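Long-range contacts in thiazoline oxidase/subtilisin-like protease (Prochloron didemni, PDB 4H6X), which matures patellamides as a subtilisin-like protease, probably by cutting a precursor peptide and joining the ends of the released piece in a transamidation: residues A[16-21]-A[327-332]; A[126-131]-A[281-286]; A[201-206]-A[224-229]. One frame throughout, in Å; residues are numbered along the deposited sequence.

Contact 1. Residues A[16-21]-A[327-332]; sequences RIPGLA and RGFVNI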
loop_
_atom_site.group_PDB
_atom_site.type_symbol
_atom_site.label_atom_id
_atom_site.label_comp_id
_atom_site.label_asym_id
_atom_site.label_seq_id
_atom_site.Cartn_x
_atom_site.Cartn_y
_atom_site.Cartn_z
ATOM N N ARG A 16 4.140 16.526 3.768
ATOM C CA ARG A 16 2.856 16.387 3.091
ATOM C C ARG A 16 1.793 15.763 3.995
ATOM O O ARG A 16 0.608 15.825 3.686
ATOM C CB ARG A 16 3.023 15.585 1.794
ATOM C CG ARG A 16 3.804 16.335 0.720
ATOM C CD ARG A 16 4.220 15.436 -0.443
ATOM N NE ARG A 16 3.080 14.978 -1.247
ATOM C CZ ARG A 16 3.175 14.183 -2.314
ATOM N NH1 ARG A 16 4.359 13.737 -2.724
ATOM N NH2 ARG A 16 2.077 13.836 -2.975
ATOM N N ILE A 17 2.224 15.147 5.096
ATOM C CA ILE A 17 1.302 14.463 6.016
ATOM C C ILE A 17 1.496 14.943 7.452
ATOM O O ILE A 17 2.314 14.400 8.195
ATOM C CB ILE A 17 1.401 12.915 5.942
ATOM C CG1 ILE A 17 1.261 12.439 4.486
ATOM C CG2 ILE A 17 0.318 12.276 6.793
ATOM C CD1 ILE A 17 1.509 10.955 4.278
ATOM N N PRO A 18 0.721 15.967 7.855
ATOM C CA PRO A 18 0.756 16.441 9.238
ATOM C C PRO A 18 0.622 15.278 10.222
ATOM O O PRO A 18 -0.238 14.419 10.044
ATOM C CB PRO A 18 -0.471 17.367 9.309
ATOM C CG PRO A 18 -0.618 17.880 7.913
ATOM C CD PRO A 18 -0.295 16.679 7.057
ATOM N N GLY A 19 1.487 15.223 11.230
ATOM C CA GLY A 19 1.408 14.176 12.249
ATOM C C GLY A 19 2.238 12.932 11.958
ATOM O O GLY A 19 2.455 12.105 12.855
ATOM N N LEU A 20 2.715 12.789 10.718
ATOM C CA LEU A 20 3.469 11.583 10.344
ATOM C C LEU A 20 4.765 11.468 11.138
ATOM O O LEU A 20 5.057 10.411 11.716
ATOM C CB LEU A 20 3.745 11.515 8.830
ATOM C CG LEU A 20 4.578 10.308 8.363
ATOM C CD1 LEU A 20 3.861 8.987 8.633
ATOM C CD2 LEU A 20 4.967 10.428 6.894
ATOM N N ALA A 21 5.532 12.561 11.174
ATOM C CA ALA A 21 6.793 12.567 11.911
ATOM C C ALA A 21 6.562 12.204 13.386
ATOM O O ALA A 21 7.266 11.344 13.931
ATOM C CB ALA A 21 7.500 13.913 11.770
ATOM N N ARG A 327 -14.152 11.567 2.094
ATOM C CA ARG A 327 -14.413 12.033 3.459
ATOM C C ARG A 327 -13.455 13.163 3.873
ATOM O O ARG A 327 -13.680 13.841 4.888
ATOM C CB ARG A 327 -14.367 10.873 4.463
ATOM C CG ARG A 327 -15.052 11.157 5.787
ATOM C CD ARG A 327 -16.574 11.155 5.676
ATOM N NE ARG A 327 -17.120 9.807 5.747
ATOM C CZ ARG A 327 -17.401 9.158 6.875
ATOM N NH1 ARG A 327 -17.201 9.726 8.064
ATOM N NH2 ARG A 327 -17.895 7.929 6.812
ATOM N N GLY A 328 -12.399 13.364 3.084
ATOM C CA GLY A 328 -11.399 14.399 3.363
ATOM C C GLY A 328 -9.979 13.874 3.283
ATOM O O GLY A 328 -9.754 12.701 2.942
ATOM N N PHE A 329 -9.023 14.737 3.613
ATOM C CA PHE A 329 -7.604 14.381 3.611
ATOM C C PHE A 329 -7.208 13.775 4.956
ATOM O O PHE A 329 -7.682 14.224 6.002
ATOM C CB PHE A 329 -6.756 15.624 3.300
ATOM C CG PHE A 329 -5.281 15.346 3.185
ATOM C CD1 PHE A 329 -4.742 14.848 1.998
ATOM C CD2 PHE A 329 -4.434 15.575 4.257
ATOM C CE1 PHE A 329 -3.381 14.591 1.893
ATOM C CE2 PHE A 329 -3.069 15.314 4.157
ATOM C CZ PHE A 329 -2.546 14.824 2.973
ATOM N N VAL A 330 -6.329 12.769 4.923
ATOM C CA VAL A 330 -5.872 12.069 6.129
ATOM C C VAL A 330 -5.449 13.051 7.223
ATOM O O VAL A 330 -4.722 14.020 6.953
ATOM C CB VAL A 330 -4.740 11.049 5.812
ATOM C CG1 VAL A 330 -3.533 11.731 5.184
ATOM C CG2 VAL A 330 -4.328 10.254 7.047
ATOM N N ASN A 331 -5.900 12.782 8.446
ATOM C CA ASN A 331 -5.644 13.644 9.598
ATOM C C ASN A 331 -5.125 12.802 10.746
ATOM O O ASN A 331 -5.863 12.471 11.676
ATOM C CB ASN A 331 -6.938 14.395 9.986
ATOM C CG ASN A 331 -6.764 15.340 11.175
ATOM O OD1 ASN A 331 -5.654 15.576 11.648
ATOM N ND2 ASN A 331 -7.882 15.867 11.676
ATOM N N ILE A 332 -3.843 12.453 10.677
ATOM C CA ILE A 332 -3.193 11.690 11.734
ATOM C C ILE A 332 -3.404 12.301 13.138
ATOM O O ILE A 332 -3.791 11.587 14.064
ATOM C CB ILE A 332 -1.688 11.459 11.442
ATOM C CG1 ILE A 332 -1.504 10.427 10.312
ATOM C CG2 ILE A 332 -0.960 10.982 12.686
ATOM C CD1 ILE A 332 -0.048 10.223 9.912
HETATM O O HOH W 1 -2.291 13.589 8.511
#
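Gly19 and Ile332 bring the two backbones together, with 5.3 Å between Gly19 CA and Ile332 CA, where a type II turn from Ile17 to Leu20 meets the start of helix 332-340. At phi 92°, a backbone angle that suits glycine, Gly19 lies at the third position of that turn; a side chain there would also collide with Ile332 CG2. Ile332 has the largest share of the buried surface: its CG1 lies beside the backbone N (chi1 -72°), and CD1 lies 3.8 Å from Ile17 CG2 while also meeting CA of Leu20. Three residues earlier, the Phe329 ring turns its edge to the 16-21 segment, with CZ 3.4 Å from Arg16 O and Pro18 CD at the same edge. Val330 CG1, from the same segment, lies over one face, toward the rim. No direct hydrogen bond crosses. One water bridges: it donates to Pro18 O at 2.7 Å and to Val330 O, and accepts from Ile332 N, satisfying three backbone groups. Gly19 and Asn331 are each the N-cap of a helix, the latter bonding Gly334 N through OD1, so the contact is a meeting of two helix N-termini on the flank of a subtilisin-like alpha/beta fold.

Contact 2. Residues A[126-131]-A[281-286]; sequences FGIAPN and TGISAL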
loop_
_atom_site.group_PDB
_atom_site.type_symbol
_atom_site.label_atom_id
_atom_site.label_comp_id
_atom_site.label_asym_id
_atom_site.label_seq_id
_atom_site.Cartn_x
_atom_site.Cartn_y
_atom_site.Cartn_z
ATOM N N PHE A 126 12.402 4.457 2.260
ATOM C CA PHE A 126 12.006 4.366 3.655
ATOM C C PHE A 126 10.469 4.328 3.685
ATOM O O PHE A 126 9.819 5.310 3.353
ATOM C CB PHE A 126 12.571 5.576 4.409
ATOM C CG PHE A 126 12.047 5.756 5.816
ATOM C CD1 PHE A 126 11.673 4.670 6.599
ATOM C CD2 PHE A 126 11.966 7.042 6.370
ATOM C CE1 PHE A 126 11.203 4.853 7.891
ATOM C CE2 PHE A 126 11.508 7.230 7.666
ATOM C CZ PHE A 126 11.121 6.134 8.424
ATOM N N GLY A 127 9.909 3.179 4.044
ATOM C CA GLY A 127 8.457 3.007 4.042
ATOM C C GLY A 127 7.786 3.589 5.280
ATOM O O GLY A 127 8.454 3.985 6.223
ATOM N N ILE A 128 6.459 3.636 5.267
ATOM C CA ILE A 128 5.683 4.175 6.388
ATOM C C ILE A 128 5.822 3.299 7.628
ATOM O O ILE A 128 5.929 3.804 8.756
ATOM C CB ILE A 128 4.198 4.350 5.989
ATOM C CG1 ILE A 128 4.079 5.330 4.807
ATOM C CG2 ILE A 128 3.351 4.811 7.173
ATOM C CD1 ILE A 128 4.464 6.770 5.112
ATOM N N ALA A 129 5.863 1.986 7.427
ATOM C CA ALA A 129 5.824 1.058 8.552
ATOM C C ALA A 129 6.869 -0.064 8.433
ATOM O O ALA A 129 6.512 -1.260 8.338
ATOM C CB ALA A 129 4.411 0.500 8.719
ATOM N N PRO A 130 8.168 0.313 8.448
ATOM C CA PRO A 130 9.271 -0.639 8.230
ATOM C C PRO A 130 9.349 -1.803 9.229
ATOM O O PRO A 130 10.013 -2.805 8.943
ATOM C CB PRO A 130 10.524 0.243 8.360
ATOM C CG PRO A 130 10.090 1.382 9.228
ATOM C CD PRO A 130 8.682 1.665 8.763
ATOM N N ASN A 131 8.685 -1.688 10.379
ATOM C CA ASN A 131 8.795 -2.733 11.406
ATOM C C ASN A 131 7.629 -3.713 11.499
ATOM O O ASN A 131 7.673 -4.648 12.298
ATOM C CB ASN A 131 9.089 -2.130 12.793
ATOM C CG ASN A 131 10.548 -1.735 12.968
ATOM O OD1 ASN A 131 10.889 -0.956 13.862
ATOM N ND2 ASN A 131 11.418 -2.276 12.123
ATOM N N THR A 281 -2.417 2.276 4.109
ATOM C CA THR A 281 -2.148 0.981 4.686
ATOM C C THR A 281 -1.031 1.102 5.741
ATOM O O THR A 281 -1.139 0.547 6.835
ATOM C CB THR A 281 -1.805 -0.061 3.592
ATOM O OG1 THR A 281 -3.004 -0.410 2.879
ATOM C CG2 THR A 281 -1.209 -1.316 4.198
ATOM N N GLY A 282 0.024 1.837 5.418
ATOM C CA GLY A 282 1.129 2.047 6.369
ATOM C C GLY A 282 0.678 2.807 7.614
ATOM O O GLY A 282 1.013 2.437 8.740
ATOM N N ILE A 283 -0.086 3.874 7.406
ATOM C CA ILE A 283 -0.581 4.692 8.524
ATOM C C ILE A 283 -1.466 3.831 9.424
ATOM O O ILE A 283 -1.284 3.796 10.645
ATOM C CB ILE A 283 -1.301 5.977 8.026
ATOM C CG1 ILE A 283 -0.267 6.907 7.351
ATOM C CG2 ILE A 283 -2.019 6.680 9.180
ATOM C CD1 ILE A 283 -0.823 8.180 6.764
ATOM N N SER A 284 -2.396 3.110 8.798
ATOM C CA SER A 284 -3.285 2.203 9.516
ATOM C C SER A 284 -2.511 1.179 10.324
ATOM O O SER A 284 -2.862 0.897 11.468
ATOM C CB SER A 284 -4.250 1.510 8.545
ATOM O OG SER A 284 -5.083 2.463 7.904
ATOM N N ALA A 285 -1.452 0.624 9.742
ATOM C CA ALA A 285 -0.609 -0.339 10.465
ATOM C C ALA A 285 0.150 0.297 11.646
ATOM O O ALA A 285 0.301 -0.317 12.710
ATOM C CB ALA A 285 0.373 -1.000 9.513
ATOM N N LEU A 286 0.651 1.511 11.448
ATOM C CA LEU A 286 1.255 2.251 12.557
ATOM C C LEU A 286 0.252 2.461 13.715
ATOM O O LEU A 286 0.598 2.294 14.892
ATOM C CB LEU A 286 1.810 3.595 12.068
ATOM C CG LEU A 286 3.046 3.633 11.145
ATOM C CD1 LEU A 286 3.481 5.075 10.924
ATOM C CD2 LEU A 286 4.222 2.818 11.667
#
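Ile128 presses its CG2 methyl against the backbone of helix 273-293 at Gly282, where the helix has no side chain to hold it off. CG2 comes to 3.4 Å from Gly282 C and also meets Ile283 N, a close fit of methyl against peptide. A CB on Gly282 would point at the loop and run into Ile128 CB, so glycine is what permits this approach. The methyl is placed by the first torsion of Ile128: with CG1 beside the backbone N (chi1 -60°), CG2 lies anti to that nitrogen. CG2 also touches Ile283 CG1 at 4.2 Å, although the CB of Ile283 points away from the loop. The loop belongs to the return from helix 101-118 to strand 133-138 in the subtilisin-like fold, and its Gly-Ile-Ala-Pro run resembles the Gly-Val-Ala-Pro of many subtilisins; backbone hydrogen bonds of Ile128 with Thr116 and of Ala129 with Ile117 tie it to the end of that helix. No hydrogen bond crosses between loop and helix 273-293, and the residues that meet are all buried. One turn on from Gly282, Leu286 approaches with its branched end. This end faces the Ile128 carbonyl oxygen, CD1 and CD2 each lying 3.5 Å from Ile128 O, and the two methyls divide the neighbouring side chains between them: CD1 meets Ile128 CG2 at 3.8 Å, and CD2 meets Ala129 CB at the same 3.8 Å. Leu23 and His24 of helix 20-26 pack on Leu286 as well. The Ala129 methyl reaches across to Gly282 O, 3.9 Å from its CB; that oxygen already accepts the helical hydrogen bond of Leu286 N. Ala285 CB is a more distant neighbour of the same methyl.

Contact 3. Residues A[201-206]-A[224-229]; sequences LIVSPT and LAVGAA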
loop_
_atom_site.group_PDB
_atom_site.type_symbol
_atom_site.label_atom_id
_atom_site.label_comp_id
_atom_site.label_asym_id
_atom_site.label_seq_id
_atom_site.Cartn_x
_atom_site.Cartn_y
_atom_site.Cartn_z
ATOM N N LEU A 201 -8.872 -5.152 8.361
ATOM C CA LEU A 201 -9.065 -3.983 7.497
ATOM C C LEU A 201 -8.671 -4.285 6.044
ATOM O O LEU A 201 -7.578 -4.795 5.796
ATOM C CB LEU A 201 -8.214 -2.805 8.017
ATOM C CG LEU A 201 -8.284 -1.465 7.270
ATOM C CD1 LEU A 201 -9.693 -0.862 7.317
ATOM C CD2 LEU A 201 -7.257 -0.492 7.840
ATOM N N ILE A 202 -9.549 -3.923 5.111
ATOM C CA ILE A 202 -9.290 -3.965 3.686
ATOM C C ILE A 202 -9.000 -2.550 3.204
ATOM O O ILE A 202 -9.790 -1.632 3.455
ATOM C CB ILE A 202 -10.513 -4.507 2.896
ATOM C CG1 ILE A 202 -10.817 -5.961 3.262
ATOM C CG2 ILE A 202 -10.315 -4.337 1.393
ATOM C CD1 ILE A 202 -9.849 -6.968 2.677
ATOM N N VAL A 203 -7.860 -2.377 2.530
ATOM C CA VAL A 203 -7.496 -1.086 1.920
ATOM C C VAL A 203 -7.388 -1.256 0.412
ATOM O O VAL A 203 -6.755 -2.203 -0.092
ATOM C CB VAL A 203 -6.175 -0.488 2.492
ATOM C CG1 VAL A 203 -5.918 0.906 1.921
ATOM C CG2 VAL A 203 -6.215 -0.403 4.017
ATOM N N SER A 204 -8.017 -0.335 -0.302
ATOM C CA SER A 204 -8.085 -0.404 -1.733
ATOM C C SER A 204 -8.129 1.026 -2.279
ATOM O O SER A 204 -8.682 1.913 -1.636
ATOM C CB SER A 204 -9.324 -1.216 -2.134
ATOM O OG SER A 204 -9.650 -1.040 -3.486
ATOM N N PRO A 205 -7.502 1.261 -3.447
ATOM C CA PRO A 205 -7.565 2.570 -4.099
ATOM C C PRO A 205 -8.912 2.764 -4.763
ATOM O O PRO A 205 -9.568 1.789 -5.091
ATOM C CB PRO A 205 -6.471 2.481 -5.167
ATOM C CG PRO A 205 -6.343 1.026 -5.475
ATOM C CD PRO A 205 -6.648 0.311 -4.192
ATOM N N THR A 206 -9.330 4.004 -4.966
ATOM C CA THR A 206 -10.584 4.244 -5.692
ATOM C C THR A 206 -10.485 3.989 -7.204
ATOM O O THR A 206 -11.489 3.689 -7.841
ATOM C CB THR A 206 -11.138 5.658 -5.448
ATOM O OG1 THR A 206 -10.125 6.622 -5.751
ATOM C CG2 THR A 206 -11.601 5.808 -3.999
ATOM N N LEU A 224 -11.530 0.502 3.593
ATOM C CA LEU A 224 -11.001 1.853 3.443
ATOM C C LEU A 224 -10.644 2.093 1.990
ATOM O O LEU A 224 -9.684 1.511 1.463
ATOM C CB LEU A 224 -9.784 2.059 4.361
ATOM C CG LEU A 224 -9.205 3.476 4.502
ATOM C CD1 LEU A 224 -10.227 4.405 5.144
ATOM C CD2 LEU A 224 -7.932 3.453 5.335
ATOM N N ALA A 225 -11.441 2.935 1.338
ATOM C CA ALA A 225 -11.155 3.389 -0.012
ATOM C C ALA A 225 -10.204 4.601 0.035
ATOM O O ALA A 225 -10.351 5.483 0.883
ATOM C CB ALA A 225 -12.442 3.735 -0.738
ATOM N N VAL A 226 -9.216 4.629 -0.854
ATOM C CA VAL A 226 -8.223 5.706 -0.814
ATOM C C VAL A 226 -8.127 6.429 -2.150
ATOM O O VAL A 226 -7.941 5.805 -3.192
ATOM C CB VAL A 226 -6.834 5.217 -0.363
ATOM C CG1 VAL A 226 -5.877 6.401 -0.240
ATOM C CG2 VAL A 226 -6.932 4.468 0.965
ATOM N N GLY A 227 -8.283 7.749 -2.105
ATOM C CA GLY A 227 -8.095 8.601 -3.276
ATOM C C GLY A 227 -6.719 9.245 -3.203
ATOM O O GLY A 227 -6.071 9.223 -2.151
ATOM N N ALA A 228 -6.286 9.824 -4.322
ATOM C CA ALA A 228 -4.965 10.451 -4.428
ATOM C C ALA A 228 -5.027 11.978 -4.383
ATOM O O ALA A 228 -5.778 12.609 -5.139
ATOM C CB ALA A 228 -4.266 9.990 -5.699
ATOM N N ALA A 229 -4.236 12.553 -3.483
ATOM C CA ALA A 229 -4.033 13.998 -3.397
ATOM C C ALA A 229 -2.784 14.408 -4.168
ATOM O O ALA A 229 -1.797 13.666 -4.230
ATOM C CB ALA A 229 -3.905 14.433 -1.939
#
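Leu224 joins Ile202 and Ser204 through both of its backbone polar groups, in the staggered pattern of neighbouring parallel strands. Its N-H points almost straight at Ile202 O, 2.8 Å from Leu224 N, with 179° at the hydrogen; its carbonyl O accepts from Ser204 N at 3.0 Å. One step on, Val226 repeats the pattern: Val226 N donates to Ser204 O at 2.9 Å, a bond more bent at the hydrogen (137°), and Val226 O accepts from Thr206 N, also at 2.9 Å, with the donor standing above the carbonyl plane. Ser204 O also meets Ala225 CA, 3.3 Å away in a CA-H...O contact. The backbones of Val203 and Ala225 are hydrogen-bonded on the other side of their strands, with Ile171 and Cys173 and with Glu248 respectively. These strands lie next to each other in the seven-stranded parallel sheet of the subtilisin-like fold, where in subtilisins the chain leaving the strand equivalent to 201-205 carries the oxyanion-hole asparagine. Pro205, which has no N-H to offer, touches with its side chain the residues of a putative Ser-His-Asp triad. On the face that carries Val203, Leu224 and Val226, Val203 CG1 meets Val226 CG2 at 3.8 Å. Just past the strand end, Thr206 CG2 lies 4.0 Å from Ala225 CB; the threonine's OG1, in the crowded position between backbone N and carbonyl carbon (chi1 54°), is hydrogen-bonded elsewhere. An alanine here would keep the main-chain bond to Val226 O but would probably open a gap beside the Ala225 methyl and lose the hydroxyl's hydrogen bond outside the two strands. The carbonyl of Thr206 is satisfied by Asn240 ND2, and Ala228 N by Ser239 OG.

The three contacts are nested along the chain: 201-206/224-229 lies within the loop closed by contact 2, which in turn lies within that closed by contact 1. In space their centres are about 14 to 15 Å apart, and helix 273-293, part of contact 2, packs against both of the others. Ile283 of that helix packs on Ile17, Val330 and Ile332 of contact 1, while Thr281 and Ser284 lie against Val203, Leu201 and Leu224 of contact 3. Direct touches complete the circuit, Leu20 with Ile128 and Phe329 with Ala229. A helix that probably bears the nucleophilic serine near its start is thus packed between the parallel sheet, the 126-131 loop and segments from near the two ends of the modelled chain.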